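Local atomic coordinates of GTP pyrophosphokinase (Streptococcus pneumoniae, PDB entry 2BE3), a protein that probably transfers pyrophosphate from ATP to GTP or GDP to make the alarmone (p)ppGpp, as in other RelA/SpoT-family synthetases. Residues 16-21 against 128-133; 83-88 against 196-201; 100-105 against 124-129. One frame throughout, in Å; residues are numbered along the deposited sequence.

In the fold
From the N terminus, helix 6-35 comes first, and interaction 1 joins its residues 16-21 to 128-133 at the end of strand 122-130, closing a loop of 106 residues. Interaction 2 starts inside that loop, at 83-88 after strand 77-83, and ends beyond it on helix 194-203, so the two cross along the chain. Interaction 3 is a short strand-to-strand closure, 100-105 with 124-129, nested within the loop of interaction 2. Interactions 1 and 3 share Tyr-128 and Thr-129, and both touch the second subunit; one packs a helix on the mixed sheet, the other builds its edge. Interaction 2 holds that last helix to the loop before helix 89-97, its centre about 32 Å from that of interaction 1.

Interaction 1. Residues 16-21 against 128-133; sequences IQAVGE and YTVDTI
Ala-18, on the long N-terminal helix 6-35, presses its methyl between Tyr-128 and Val-130 at the end of strand 122-130, a helix-on-sheet contact at one side of the RelA/SpoT-type synthetase fold. The short helix and strand axes lie 8.8 Å apart at closest, their directions 110° apart. The tight part is small: Ala-18 CB is 3.7 Å from Tyr-128 CD2 and equally close to Val-130 CG1, and these three residues are buried. Leu-22 and Pro-14 of the same helix continue the apolar layer.

The polar grip comes from Gln-17, just before the alanine, and Glu-21, about a turn after it. Glu-21 crosses obliquely to Tyr-128, its carboxylate plane 68° from the ring, and Tyr-128 OH donates a short bond of 2.5 Å to the anti lone pair of Glu-21 OE1. Lys-25 also bonds that hydroxyl.

Toward the looser side, beyond Val-130, water takes over much of the bridging. One molecule donates to Glu-21 OE2 and accepts from Asp-131 N; another donates to Gln-17 OE1 and makes a weak, long contact with Thr-132 OG1. The Asp-131 carboxylate turns to the second subunit instead, where Gln-100 N of that chain bonds OD1, so this end of the contact also belongs to the dimer interface.

Gln-17 reaches across to the strand with CG anti to its backbone N and an extended chain sliding past Val-130. Its amide nitrogen is used twice: NE2 gives Glu-21 OE2 a 3.1 Å bond from within the helix, and it donates to Asp-131 O at 2.8 Å with a nearly straight 171° angle, the acceptor lying in the amide plane.

Interaction 2. Residues 83-88 against 196-201; sequences VQFVDD and DIQEAQ
Ile-197 meets the end of the Phe-85 ring, the apolar part of a contact between helix 194-203 and the loop that follows strand 77-83. Two branches of the isoleucine share the work: CD1 and CG2 each lie 3.7 Å from Phe-85 CZ, with CG2 in the ring plane at its edge. With CG2 anti to the backbone N, that methyl comes to CZ on the CE2 side, while CD1 reaches CZ on the CE1 side. Met-190 of helix 170-191 touches both side chains and extends the apolar cluster.

Gln-198, next along the helix, runs past the phenylalanine in the opposite direction. Its CG comes to 4.1 Å from Phe-85 CE2, and its amide plane is turned 71° from the ring. The end of the chain reaches the neighbourhood of the Asp-88 carboxylate. Asp-88 has its stronger partner in Arg-194, which makes a salt bridge to OD1 from the start of the same helix.

A turn later, Gln-201 extends toward Gln-84, amide tip to amide tip. The two flat groups are nearly coplanar, only 12° apart, but which end of each carries the nitrogen is uncertain. Gln-84 also lays its CG over one face of the Phe-85 ring, 3.8 Å above the plane and offset toward the rim, thereby linking the polar tip contact to the apolar one.

The loop side is braced from within. Asp-88 OD2 accepts from Phe-85 N at 3.0 Å, the donor standing 56° out of the carboxylate plane, while Asp-88 N bonds back to Phe-85 O at 2.8 Å. That backbone bond closes a type I beta turn over 85-88, just ahead of helix 89-97, here packed against helix 194-203, the last helix of a RelA/SpoT-type synthetase fold.

Interaction 3. Residues 100-105 against 124-129; sequences QDMRII and VVVEYT
Arg-103 and Glu-127 form an antiparallel hydrogen-bonded pair, with strands 102-105 and 124-129 running 148° apart in direction at the edge of the five-stranded mixed sheet of this RelA/SpoT-type fold. Arg-103 N donates to Glu-127 O at 3.0 Å, and Glu-127 N returns a bond of 2.7 Å to Arg-103 O. Further along, Ile-105 N bonds Val-125 O. On the inner side, strand 137-147 takes the other backbone edge of 124-129, whereas 102-109 is the outermost strand within the chain.

Ile-104 and Val-126, a non-hydrogen-bonded pair, share the face that carries Met-102, Val-124 and Tyr-128. Ile-104 CG1 is 3.9 Å from Val-126 CG1 and also touches Val-124 CG2, while the selenium of Met-102, a selenomethionine, touches Val-126 CG1 at 4.0 Å. Leu-22 of helix 6-35 and Leu-96 of helix 89-97 pack against this layer.

At the Asp-101 end, Asp-101 O comes within 3.2 Å of Tyr-128 CD1, and a water donates to both Asp-101 O and Thr-129 O. The Asp-101 carboxylate is held by Arg-99 and Lys-25.

The opposite face carries a charged pair. Arg-103 and Glu-127 run side by side in the same direction; a bend at chi3 (82°) turns the arginine NE toward the glutamate, and the guanidinium lies 63° from the carboxylate plane. Ile-105 CG2 covers the guanidinium centre, 3.8 Å above it. In this salt bridge Glu-127 OE1 sits at the guanidinium edge, met by Arg-103 NE at 2.9 Å from above the carboxylate plane and more weakly by NH2.

Interaction 1. Residues 16-21 against 128-133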
ATOM      1  N   ILE A  16       5.262  10.748   1.373  1.00 69.43           N
ATOM      2  CA  ILE A  16       4.191  10.644   0.392  1.00 69.52           C
ATOM      3  C   ILE A  16       3.853   9.150   0.130  1.00 70.46           C
ATOM      4  O   ILE A  16       2.688   8.742   0.181  1.00 70.72           O
ATOM      5  CB  ILE A  16       4.581  11.394  -0.940  1.00 69.91           C
ATOM      6  CG1 ILE A  16       4.743  12.896  -0.690  1.00 70.00           C
ATOM      7  CG2 ILE A  16       3.561  11.188  -2.073  1.00 65.78           C
ATOM      8  CD1 ILE A  16       5.453  13.666  -1.832  1.00 69.85           C
ATOM      9  N   GLN A  17       4.876   8.341  -0.129  1.00 70.06           N
ATOM     10  CA  GLN A  17       4.702   6.906  -0.295  1.00 70.15           C
ATOM     11  C   GLN A  17       4.015   6.234   0.913  1.00 70.68           C
ATOM     12  O   GLN A  17       3.035   5.500   0.721  1.00 71.06           O
ATOM     13  CB  GLN A  17       6.047   6.236  -0.570  1.00 69.74           C
ATOM     14  CG  GLN A  17       5.901   4.842  -1.070  1.00 69.13           C
ATOM     15  CD  GLN A  17       7.212   4.136  -1.207  1.00 71.63           C
ATOM     16  OE1 GLN A  17       8.264   4.762  -1.284  1.00 75.12           O
ATOM     17  NE2 GLN A  17       7.167   2.814  -1.205  1.00 70.67           N
ATOM     18  N   ALA A  18       4.533   6.486   2.124  1.00 70.29           N
ATOM     19  CA  ALA A  18       3.969   5.965   3.387  1.00 70.85           C
ATOM     20  C   ALA A  18       2.516   6.349   3.679  1.00 71.45           C
ATOM     21  O   ALA A  18       1.742   5.494   4.103  1.00 71.96           O
ATOM     22  CB  ALA A  18       4.861   6.329   4.594  1.00 70.41           C
ATOM     23  N   VAL A  19       2.168   7.632   3.499  1.00 71.53           N
ATOM     24  CA  VAL A  19       0.770   8.101   3.569  1.00 71.70           C
ATOM     25  C   VAL A  19      -0.164   7.355   2.592  1.00 72.17           C
ATOM     26  O   VAL A  19      -1.266   6.924   2.972  1.00 72.45           O
ATOM     27  CB  VAL A  19       0.628   9.640   3.332  1.00 71.24           C
ATOM     28  CG1 VAL A  19      -0.852  10.019   3.250  1.00 69.23           C
ATOM     29  CG2 VAL A  19       1.295  10.398   4.482  1.00 69.55           C
ATOM     30  N   GLY A  20       0.282   7.226   1.345  1.00 72.14           N
ATOM     31  CA  GLY A  20      -0.441   6.480   0.313  1.00 71.68           C
ATOM     32  C   GLY A  20      -0.674   5.030   0.704  1.00 72.09           C
ATOM     33  O   GLY A  20      -1.796   4.543   0.624  1.00 72.94           O
ATOM     34  N   GLU A  21       0.364   4.335   1.151  1.00 71.81           N
ATOM     35  CA  GLU A  21       0.199   2.961   1.607  1.00 71.49           C
ATOM     36  C   GLU A  21      -0.687   2.864   2.853  1.00 71.93           C
ATOM     37  O   GLU A  21      -1.567   2.000   2.928  1.00 72.10           O
ATOM     38  CB  GLU A  21       1.532   2.302   1.873  1.00 71.17           C
ATOM     39  CG  GLU A  21       2.335   1.990   0.635  1.00 72.02           C
ATOM     40  CD  GLU A  21       3.728   1.450   0.961  1.00 75.57           C
ATOM     41  OE1 GLU A  21       3.958   0.918   2.095  1.00 76.11           O
ATOM     42  OE2 GLU A  21       4.600   1.555   0.073  1.00 75.52           O
ATOM     43  N   TYR A 128       7.270   3.131  10.518  1.00 72.04           N
ATOM     44  CA  TYR A 128       6.767   2.509   9.302  1.00 71.74           C
ATOM     45  C   TYR A 128       7.910   2.506   8.291  1.00 71.66           C
ATOM     46  O   TYR A 128       8.559   3.530   8.057  1.00 71.69           O
ATOM     47  CB  TYR A 128       5.525   3.259   8.786  1.00 72.27           C
ATOM     48  CG  TYR A 128       4.842   2.574   7.625  1.00 72.84           C
ATOM     49  CD1 TYR A 128       4.005   1.473   7.837  1.00 71.97           C
ATOM     50  CD2 TYR A 128       5.057   3.008   6.302  1.00 72.63           C
ATOM     51  CE1 TYR A 128       3.388   0.827   6.778  1.00 72.59           C
ATOM     52  CE2 TYR A 128       4.465   2.351   5.228  1.00 72.48           C
ATOM     53  CZ  TYR A 128       3.622   1.268   5.472  1.00 73.81           C
ATOM     54  OH  TYR A 128       3.011   0.615   4.418  1.00 74.59           O
ATOM     55  N   THR A 129       8.182   1.340   7.724  1.00 71.62           N
ATOM     56  CA  THR A 129       9.228   1.200   6.710  1.00 70.89           C
ATOM     57  C   THR A 129       8.623   1.120   5.310  1.00 71.47           C
ATOM     58  O   THR A 129       7.722   0.320   5.051  1.00 70.55           O
ATOM     59  CB  THR A 129      10.090  -0.037   7.000  1.00 70.79           C
ATOM     60  OG1 THR A 129      10.668   0.160   8.282  1.00 70.11           O
ATOM     61  CG2 THR A 129      11.241  -0.213   5.946  1.00 68.90           C
ATOM     62  N   VAL A 130       9.107   1.987   4.421  1.00 72.15           N
ATOM     63  CA  VAL A 130       8.743   1.910   2.995  1.00 72.31           C
ATOM     64  C   VAL A 130       9.915   1.348   2.187  1.00 72.68           C
ATOM     65  O   VAL A 130      11.072   1.624   2.496  1.00 72.52           O
ATOM     66  CB  VAL A 130       8.282   3.279   2.415  1.00 71.98           C
ATOM     67  CG1 VAL A 130       6.946   3.655   2.995  1.00 71.39           C
ATOM     68  CG2 VAL A 130       9.322   4.375   2.684  1.00 71.63           C
ATOM     69  N   ASP A 131       9.602   0.548   1.164  1.00 73.67           N
ATOM     70  CA  ASP A 131      10.610   0.098   0.199  1.00 74.60           C
ATOM     71  C   ASP A 131      10.699   1.085  -0.950  1.00 75.45           C
ATOM     72  O   ASP A 131       9.694   1.561  -1.467  1.00 75.16           O
ATOM     73  CB  ASP A 131      10.303  -1.312  -0.299  1.00 74.43           C
ATOM     74  CG  ASP A 131      10.405  -2.347   0.807  1.00 73.91           C
ATOM     75  OD1 ASP A 131      11.536  -2.687   1.216  1.00 71.20           O
ATOM     76  OD2 ASP A 131       9.348  -2.827   1.257  1.00 74.63           O
ATOM     77  N   THR A 132      11.924   1.382  -1.333  1.00 76.84           N
ATOM     78  CA  THR A 132      12.245   2.542  -2.140  1.00 78.58           C
ATOM     79  C   THR A 132      13.310   2.021  -3.089  1.00 79.99           C
ATOM     80  O   THR A 132      14.097   1.173  -2.683  1.00 81.01           O
ATOM     81  CB  THR A 132      12.822   3.628  -1.180  1.00 78.31           C
ATOM     82  OG1 THR A 132      11.753   4.409  -0.643  1.00 79.26           O
ATOM     83  CG2 THR A 132      13.838   4.525  -1.809  1.00 77.70           C
ATOM     84  N   ILE A 133      13.357   2.511  -4.329  1.00 81.19           N
ATOM     85  CA  ILE A 133      14.423   2.111  -5.275  1.00 82.35           C
ATOM     86  C   ILE A 133      15.845   2.420  -4.766  1.00 83.21           C
ATOM     87  O   ILE A 133      16.821   1.779  -5.191  1.00 83.94           O
ATOM     88  CB  ILE A 133      14.201   2.645  -6.711  1.00 82.36           C
ATOM     89  CG1 ILE A 133      14.461   4.152  -6.783  1.00 82.76           C
ATOM     90  CG2 ILE A 133      12.778   2.320  -7.178  1.00 81.91           C
ATOM     91  CD1 ILE A 133      15.176   4.577  -8.044  1.00 83.37           C
TER
HETATM   92  O   HOH W   1       9.653   6.920  -1.839  1.00 49.31           O
HETATM   93  O   HOH W   2       6.643   0.028   0.157  1.00 45.20           O
HETATM   94  O   HOH W   3       5.848  -0.715   3.260  1.00 50.95           O

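Interaction 2. Residues 83-88 against 196-201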
ATOM      1  N   VAL A  83     -13.873   7.279  13.757  1.00 72.06           N
ATOM      2  CA  VAL A  83     -14.596   6.171  14.355  1.00 70.98           C
ATOM      3  C   VAL A  83     -15.935   6.692  14.837  1.00 71.55           C
ATOM      4  O   VAL A  83     -16.107   7.904  15.026  1.00 71.71           O
ATOM      5  CB  VAL A  83     -13.798   5.488  15.546  1.00 71.39           C
ATOM      6  CG1 VAL A  83     -12.438   4.924  15.069  1.00 68.49           C
ATOM      7  CG2 VAL A  83     -13.590   6.456  16.709  1.00 69.47           C
ATOM      8  N   GLN A  84     -16.889   5.783  15.025  1.00 71.13           N
ATOM      9  CA  GLN A  84     -18.204   6.143  15.481  1.00 70.42           C
ATOM     10  C   GLN A  84     -18.197   6.548  16.959  1.00 70.38           C
ATOM     11  O   GLN A  84     -18.696   7.631  17.322  1.00 70.87           O
ATOM     12  CB  GLN A  84     -19.107   4.944  15.278  1.00 70.95           C
ATOM     13  CG  GLN A  84     -20.554   5.241  15.169  1.00 71.74           C
ATOM     14  CD  GLN A  84     -21.345   4.070  14.631  1.00 72.93           C
ATOM     15  OE1 GLN A  84     -21.052   2.893  14.923  1.00 72.24           O
ATOM     16  NE2 GLN A  84     -22.384   4.386  13.853  1.00 69.84           N
ATOM     17  N   PHE A  85     -17.626   5.698  17.816  1.00 69.29           N
ATOM     18  CA  PHE A  85     -17.714   5.898  19.260  1.00 68.67           C
ATOM     19  C   PHE A  85     -16.356   6.133  19.902  1.00 68.77           C
ATOM     20  O   PHE A  85     -15.349   5.566  19.470  1.00 68.26           O
ATOM     21  CB  PHE A  85     -18.331   4.666  19.911  1.00 69.07           C
ATOM     22  CG  PHE A  85     -19.755   4.399  19.505  1.00 70.40           C
ATOM     23  CD1 PHE A  85     -20.796   5.135  20.057  1.00 69.67           C
ATOM     24  CD2 PHE A  85     -20.057   3.382  18.608  1.00 70.24           C
ATOM     25  CE1 PHE A  85     -22.096   4.891  19.707  1.00 70.50           C
ATOM     26  CE2 PHE A  85     -21.380   3.124  18.265  1.00 72.60           C
ATOM     27  CZ  PHE A  85     -22.396   3.888  18.806  1.00 71.25           C
ATOM     28  N   VAL A  86     -16.339   6.932  20.963  1.00 68.82           N
ATOM     29  CA  VAL A  86     -15.155   7.041  21.837  1.00 69.23           C
ATOM     30  C   VAL A  86     -14.574   5.654  22.195  1.00 70.35           C
ATOM     31  O   VAL A  86     -13.367   5.440  22.148  1.00 70.11           O
ATOM     32  CB  VAL A  86     -15.496   7.802  23.171  1.00 68.88           C
ATOM     33  CG1 VAL A  86     -14.302   7.779  24.170  1.00 68.83           C
ATOM     34  CG2 VAL A  86     -15.920   9.193  22.895  1.00 66.70           C
ATOM     35  N   ASP A  87     -15.446   4.721  22.575  1.00 70.86           N
ATOM     36  CA  ASP A  87     -15.008   3.398  22.988  1.00 70.73           C
ATOM     37  C   ASP A  87     -14.540   2.554  21.784  1.00 70.76           C
ATOM     38  O   ASP A  87     -14.034   1.468  21.961  1.00 69.76           O
ATOM     39  CB  ASP A  87     -16.151   2.708  23.715  1.00 70.91           C
ATOM     40  CG  ASP A  87     -16.359   3.221  25.149  1.00 74.54           C
ATOM     41  OD1 ASP A  87     -15.678   4.144  25.647  1.00 77.28           O
ATOM     42  OD2 ASP A  87     -17.237   2.667  25.825  1.00 81.68           O
ATOM     43  N   ASP A  88     -14.733   3.048  20.554  1.00 70.79           N
ATOM     44  CA  ASP A  88     -14.157   2.371  19.386  1.00 70.78           C
ATOM     45  C   ASP A  88     -12.642   2.632  19.275  1.00 69.97           C
ATOM     46  O   ASP A  88     -11.907   1.869  18.651  1.00 69.52           O
ATOM     47  CB  ASP A  88     -14.825   2.819  18.097  1.00 69.84           C
ATOM     48  CG  ASP A  88     -16.231   2.302  17.951  1.00 72.46           C
ATOM     49  OD1 ASP A  88     -16.616   1.325  18.653  1.00 73.48           O
ATOM     50  OD2 ASP A  88     -16.971   2.895  17.116  1.00 73.46           O
ATOM     51  N   ASP A 196     -26.576  -0.891  22.678  1.00 68.76           N
ATOM     52  CA  ASP A 196     -27.808  -1.040  21.915  1.00 68.35           C
ATOM     53  C   ASP A 196     -27.594  -0.762  20.430  1.00 67.14           C
ATOM     54  O   ASP A 196     -28.110  -1.487  19.584  1.00 66.67           O
ATOM     55  CB  ASP A 196     -28.903  -0.105  22.456  1.00 69.28           C
ATOM     56  CG  ASP A 196     -29.260  -0.394  23.926  1.00 73.01           C
ATOM     57  OD1 ASP A 196     -29.907  -1.429  24.220  1.00 74.85           O
ATOM     58  OD2 ASP A 196     -28.898   0.431  24.799  1.00 77.70           O
ATOM     59  N   ILE A 197     -26.838   0.291  20.121  1.00 65.73           N
ATOM     60  CA  ILE A 197     -26.566   0.637  18.747  1.00 64.91           C
ATOM     61  C   ILE A 197     -25.767  -0.471  18.057  1.00 65.75           C
ATOM     62  O   ILE A 197     -26.095  -0.839  16.930  1.00 65.86           O
ATOM     63  CB  ILE A 197     -25.827   1.992  18.629  1.00 65.06           C
ATOM     64  CG1 ILE A 197     -26.748   3.156  19.057  1.00 62.91           C
ATOM     65  CG2 ILE A 197     -25.269   2.176  17.209  1.00 62.17           C
ATOM     66  CD1 ILE A 197     -25.988   4.377  19.561  1.00 58.05           C
ATOM     67  N   GLN A 198     -24.751  -1.018  18.730  1.00 65.38           N
ATOM     68  CA  GLN A 198     -23.880  -2.020  18.119  1.00 66.73           C
ATOM     69  C   GLN A 198     -24.600  -3.353  17.926  1.00 66.50           C
ATOM     70  O   GLN A 198     -24.422  -4.026  16.920  1.00 66.74           O
ATOM     71  CB  GLN A 198     -22.524  -2.165  18.877  1.00 66.14           C
ATOM     72  CG  GLN A 198     -21.702  -0.876  18.856  1.00 66.48           C
ATOM     73  CD  GLN A 198     -20.309  -0.972  19.539  1.00 69.31           C
ATOM     74  OE1 GLN A 198     -19.302  -0.586  18.943  1.00 74.52           O
ATOM     75  NE2 GLN A 198     -20.264  -1.441  20.796  1.00 66.55           N
ATOM     76  N   GLU A 199     -25.456  -3.706  18.865  1.00 67.19           N
ATOM     77  CA  GLU A 199     -26.258  -4.894  18.743  1.00 69.36           C
ATOM     78  C   GLU A 199     -27.162  -4.779  17.491  1.00 68.35           C
ATOM     79  O   GLU A 199     -27.224  -5.700  16.679  1.00 67.96           O
ATOM     80  CB  GLU A 199     -27.021  -5.078  20.058  1.00 68.96           C
ATOM     81  CG  GLU A 199     -28.124  -6.139  20.135  1.00 72.95           C
ATOM     82  CD  GLU A 199     -28.689  -6.227  21.590  1.00 75.08           C
ATOM     83  OE1 GLU A 199     -29.533  -5.360  21.935  1.00 79.83           O
ATOM     84  OE2 GLU A 199     -28.262  -7.131  22.395  1.00 81.98           O
ATOM     85  N   ALA A 200     -27.808  -3.625  17.319  1.00 68.30           N
ATOM     86  CA  ALA A 200     -28.600  -3.332  16.122  1.00 68.60           C
ATOM     87  C   ALA A 200     -27.794  -3.358  14.806  1.00 69.05           C
ATOM     88  O   ALA A 200     -28.223  -3.973  13.843  1.00 68.08           O
ATOM     89  CB  ALA A 200     -29.348  -2.036  16.299  1.00 68.54           C
ATOM     90  N   GLN A 201     -26.605  -2.756  14.812  1.00 70.65           N
ATOM     91  CA  GLN A 201     -25.656  -2.800  13.676  1.00 72.13           C
ATOM     92  C   GLN A 201     -25.158  -4.191  13.277  1.00 73.66           C
ATOM     93  O   GLN A 201     -24.837  -4.414  12.118  1.00 74.75           O
ATOM     94  CB  GLN A 201     -24.451  -1.871  13.914  1.00 70.78           C
ATOM     95  CG  GLN A 201     -24.828  -0.422  13.887  1.00 69.53           C
ATOM     96  CD  GLN A 201     -23.717   0.548  14.305  1.00 71.86           C
ATOM     97  OE1 GLN A 201     -22.672   0.156  14.833  1.00 71.42           O
ATOM     98  NE2 GLN A 201     -23.965   1.839  14.089  1.00 72.66           N
TER

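Interaction 3. Residues 100-105 against 124-129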
ATOM      1  N   GLN A 100       2.169  -6.268  11.856  1.00 77.41           N
ATOM      2  CA  GLN A 100       3.609  -6.493  11.800  1.00 77.16           C
ATOM      3  C   GLN A 100       4.279  -5.561  10.790  1.00 77.63           C
ATOM      4  O   GLN A 100       5.452  -5.677  10.545  1.00 77.42           O
ATOM      5  CB  GLN A 100       3.905  -7.966  11.483  1.00 76.99           C
ATOM      6  CG  GLN A 100       3.200  -8.544  10.263  1.00 79.90           C
ATOM      7  CD  GLN A 100       3.886  -8.209   8.904  1.00 83.38           C
ATOM      8  OE1 GLN A 100       5.045  -8.616   8.654  1.00 82.86           O
ATOM      9  NE2 GLN A 100       3.148  -7.501   8.010  1.00 79.54           N
ATOM     10  N   ASP A 101       3.522  -4.645  10.183  1.00 78.12           N
ATOM     11  CA  ASP A 101       4.103  -3.706   9.220  1.00 78.96           C
ATOM     12  C   ASP A 101       4.388  -2.341   9.862  1.00 79.42           C
ATOM     13  O   ASP A 101       4.682  -1.351   9.178  1.00 79.22           O
ATOM     14  CB  ASP A 101       3.209  -3.561   7.970  1.00 78.57           C
ATOM     15  CG  ASP A 101       1.858  -2.951   8.285  1.00 79.90           C
ATOM     16  OD1 ASP A 101       1.472  -2.904   9.473  1.00 80.51           O
ATOM     17  OD2 ASP A 101       1.157  -2.526   7.339  1.00 82.56           O
HETATM   18  N   MSE A 102       4.285  -2.289  11.178  1.00 79.92           N
HETATM   19  CA  MSE A 102       4.593  -1.067  11.909  1.00 82.33           C
HETATM   20  C   MSE A 102       4.971  -1.403  13.335  1.00 79.41           C
HETATM   21  O   MSE A 102       4.658  -2.485  13.859  1.00 78.12           O
HETATM   22  CB  MSE A 102       3.393  -0.104  11.898  1.00 82.06           C
HETATM   23  CG  MSE A 102       2.152  -0.704  12.512  1.00 83.44           C
HETATM   24 SE   MSE A 102       0.560   0.452  12.382  1.00 93.95          SE
HETATM   25  CE  MSE A 102       0.293   0.582  10.317  1.00 88.04           C
ATOM     26  N   ARG A 103       5.632  -0.455  13.971  1.00 78.09           N
ATOM     27  CA  ARG A 103       5.977  -0.602  15.362  1.00 77.02           C
ATOM     28  C   ARG A 103       5.456   0.628  16.057  1.00 75.74           C
ATOM     29  O   ARG A 103       5.803   1.751  15.677  1.00 75.07           O
ATOM     30  CB  ARG A 103       7.483  -0.759  15.533  1.00 76.55           C
ATOM     31  CG  ARG A 103       7.921  -0.777  16.981  1.00 81.50           C
ATOM     32  CD  ARG A 103       9.366  -1.212  17.131  1.00 88.25           C
ATOM     33  NE  ARG A 103      10.304  -0.115  16.893  1.00 95.50           N
ATOM     34  CZ  ARG A 103      11.045   0.457  17.851  1.00100.35           C
ATOM     35  NH1 ARG A 103      10.942   0.032  19.118  1.00100.92           N
ATOM     36  NH2 ARG A 103      11.890   1.456  17.552  1.00100.41           N
ATOM     37  N   ILE A 104       4.605   0.406  17.059  1.00 74.93           N
ATOM     38  CA  ILE A 104       3.986   1.497  17.812  1.00 74.54           C
ATOM     39  C   ILE A 104       4.982   2.005  18.822  1.00 74.61           C
ATOM     40  O   ILE A 104       5.324   1.292  19.746  1.00 75.35           O
ATOM     41  CB  ILE A 104       2.660   1.064  18.494  1.00 74.17           C
ATOM     42  CG1 ILE A 104       1.618   0.798  17.419  1.00 74.21           C
ATOM     43  CG2 ILE A 104       2.154   2.137  19.488  1.00 71.52           C
ATOM     44  CD1 ILE A 104       0.363   0.201  17.933  1.00 75.78           C
ATOM     45  N   ILE A 105       5.460   3.233  18.646  1.00 75.05           N
ATOM     46  CA  ILE A 105       6.462   3.735  19.570  1.00 76.33           C
ATOM     47  C   ILE A 105       5.920   4.686  20.647  1.00 76.69           C
ATOM     48  O   ILE A 105       6.553   4.880  21.643  1.00 77.19           O
ATOM     49  CB  ILE A 105       7.723   4.306  18.844  1.00 76.78           C
ATOM     50  CG1 ILE A 105       7.343   5.512  18.028  1.00 77.63           C
ATOM     51  CG2 ILE A 105       8.363   3.230  17.923  1.00 74.16           C
ATOM     52  CD1 ILE A 105       8.366   6.532  18.086  1.00 80.70           C
ATOM     53  N   VAL A 124      -1.475   7.804  17.848  1.00 69.34           N
ATOM     54  CA  VAL A 124      -0.528   6.734  17.829  1.00 69.78           C
ATOM     55  C   VAL A 124       0.607   7.033  16.855  1.00 70.25           C
ATOM     56  O   VAL A 124       0.365   7.263  15.665  1.00 70.32           O
ATOM     57  CB  VAL A 124      -1.178   5.288  17.897  1.00 70.70           C
ATOM     58  CG1 VAL A 124      -2.662   5.305  17.871  1.00 69.53           C
ATOM     59  CG2 VAL A 124      -0.477   4.209  17.055  1.00 70.43           C
ATOM     60  N   VAL A 125       1.826   7.116  17.400  1.00 69.40           N
ATOM     61  CA  VAL A 125       3.021   7.345  16.593  1.00 69.09           C
ATOM     62  C   VAL A 125       3.686   6.018  16.270  1.00 69.40           C
ATOM     63  O   VAL A 125       3.886   5.207  17.159  1.00 69.64           O
ATOM     64  CB  VAL A 125       4.012   8.306  17.284  1.00 69.19           C
ATOM     65  CG1 VAL A 125       5.229   8.566  16.379  1.00 66.78           C
ATOM     66  CG2 VAL A 125       3.298   9.648  17.654  1.00 67.79           C
ATOM     67  N   VAL A 126       3.977   5.766  14.997  1.00 69.95           N
ATOM     68  CA  VAL A 126       4.460   4.449  14.598  1.00 71.11           C
ATOM     69  C   VAL A 126       5.737   4.587  13.791  1.00 71.88           C
ATOM     70  O   VAL A 126       5.964   5.623  13.174  1.00 72.77           O
ATOM     71  CB  VAL A 126       3.413   3.588  13.792  1.00 71.12           C
ATOM     72  CG1 VAL A 126       2.053   3.379  14.580  1.00 70.50           C
ATOM     73  CG2 VAL A 126       3.159   4.152  12.397  1.00 72.18           C
ATOM     74  N   GLU A 127       6.581   3.565  13.843  1.00 71.24           N
ATOM     75  CA  GLU A 127       7.643   3.425  12.870  1.00 71.85           C
ATOM     76  C   GLU A 127       7.081   2.607  11.729  1.00 71.72           C
ATOM     77  O   GLU A 127       6.459   1.559  11.947  1.00 71.05           O
ATOM     78  CB  GLU A 127       8.852   2.742  13.457  1.00 71.25           C
ATOM     79  CG  GLU A 127       9.693   3.686  14.182  1.00 74.33           C
ATOM     80  CD  GLU A 127      10.804   3.019  14.961  1.00 79.82           C
ATOM     81  OE1 GLU A 127      11.024   1.778  14.813  1.00 80.62           O
ATOM     82  OE2 GLU A 127      11.462   3.768  15.724  1.00 80.51           O
ATOM     83  N   TYR A 128       7.270   3.131  10.518  1.00 72.04           N
ATOM     84  CA  TYR A 128       6.767   2.509   9.302  1.00 71.74           C
ATOM     85  C   TYR A 128       7.910   2.506   8.291  1.00 71.66           C
ATOM     86  O   TYR A 128       8.559   3.530   8.057  1.00 71.69           O
ATOM     87  CB  TYR A 128       5.525   3.259   8.786  1.00 72.27           C
ATOM     88  CG  TYR A 128       4.842   2.574   7.625  1.00 72.84           C
ATOM     89  CD1 TYR A 128       4.005   1.473   7.837  1.00 71.97           C
ATOM     90  CD2 TYR A 128       5.057   3.008   6.302  1.00 72.63           C
ATOM     91  CE1 TYR A 128       3.388   0.827   6.778  1.00 72.59           C
ATOM     92  CE2 TYR A 128       4.465   2.351   5.228  1.00 72.48           C
ATOM     93  CZ  TYR A 128       3.622   1.268   5.472  1.00 73.81           C
ATOM     94  OH  TYR A 128       3.011   0.615   4.418  1.00 74.59           O
ATOM     95  N   THR A 129       8.182   1.340   7.724  1.00 71.62           N
ATOM     96  CA  THR A 129       9.228   1.200   6.710  1.00 70.89           C
ATOM     97  C   THR A 129       8.623   1.120   5.310  1.00 71.47           C
ATOM     98  O   THR A 129       7.722   0.320   5.051  1.00 70.55           O
ATOM     99  CB  THR A 129      10.090  -0.037   7.000  1.00 70.79           C
ATOM    100  OG1 THR A 129      10.668   0.160   8.282  1.00 70.11           O
ATOM    101  CG2 THR A 129      11.241  -0.213   5.946  1.00 68.90           C
TER
HETATM  102  O   HOH W   4       6.532  -1.377   7.199  1.00 52.49           O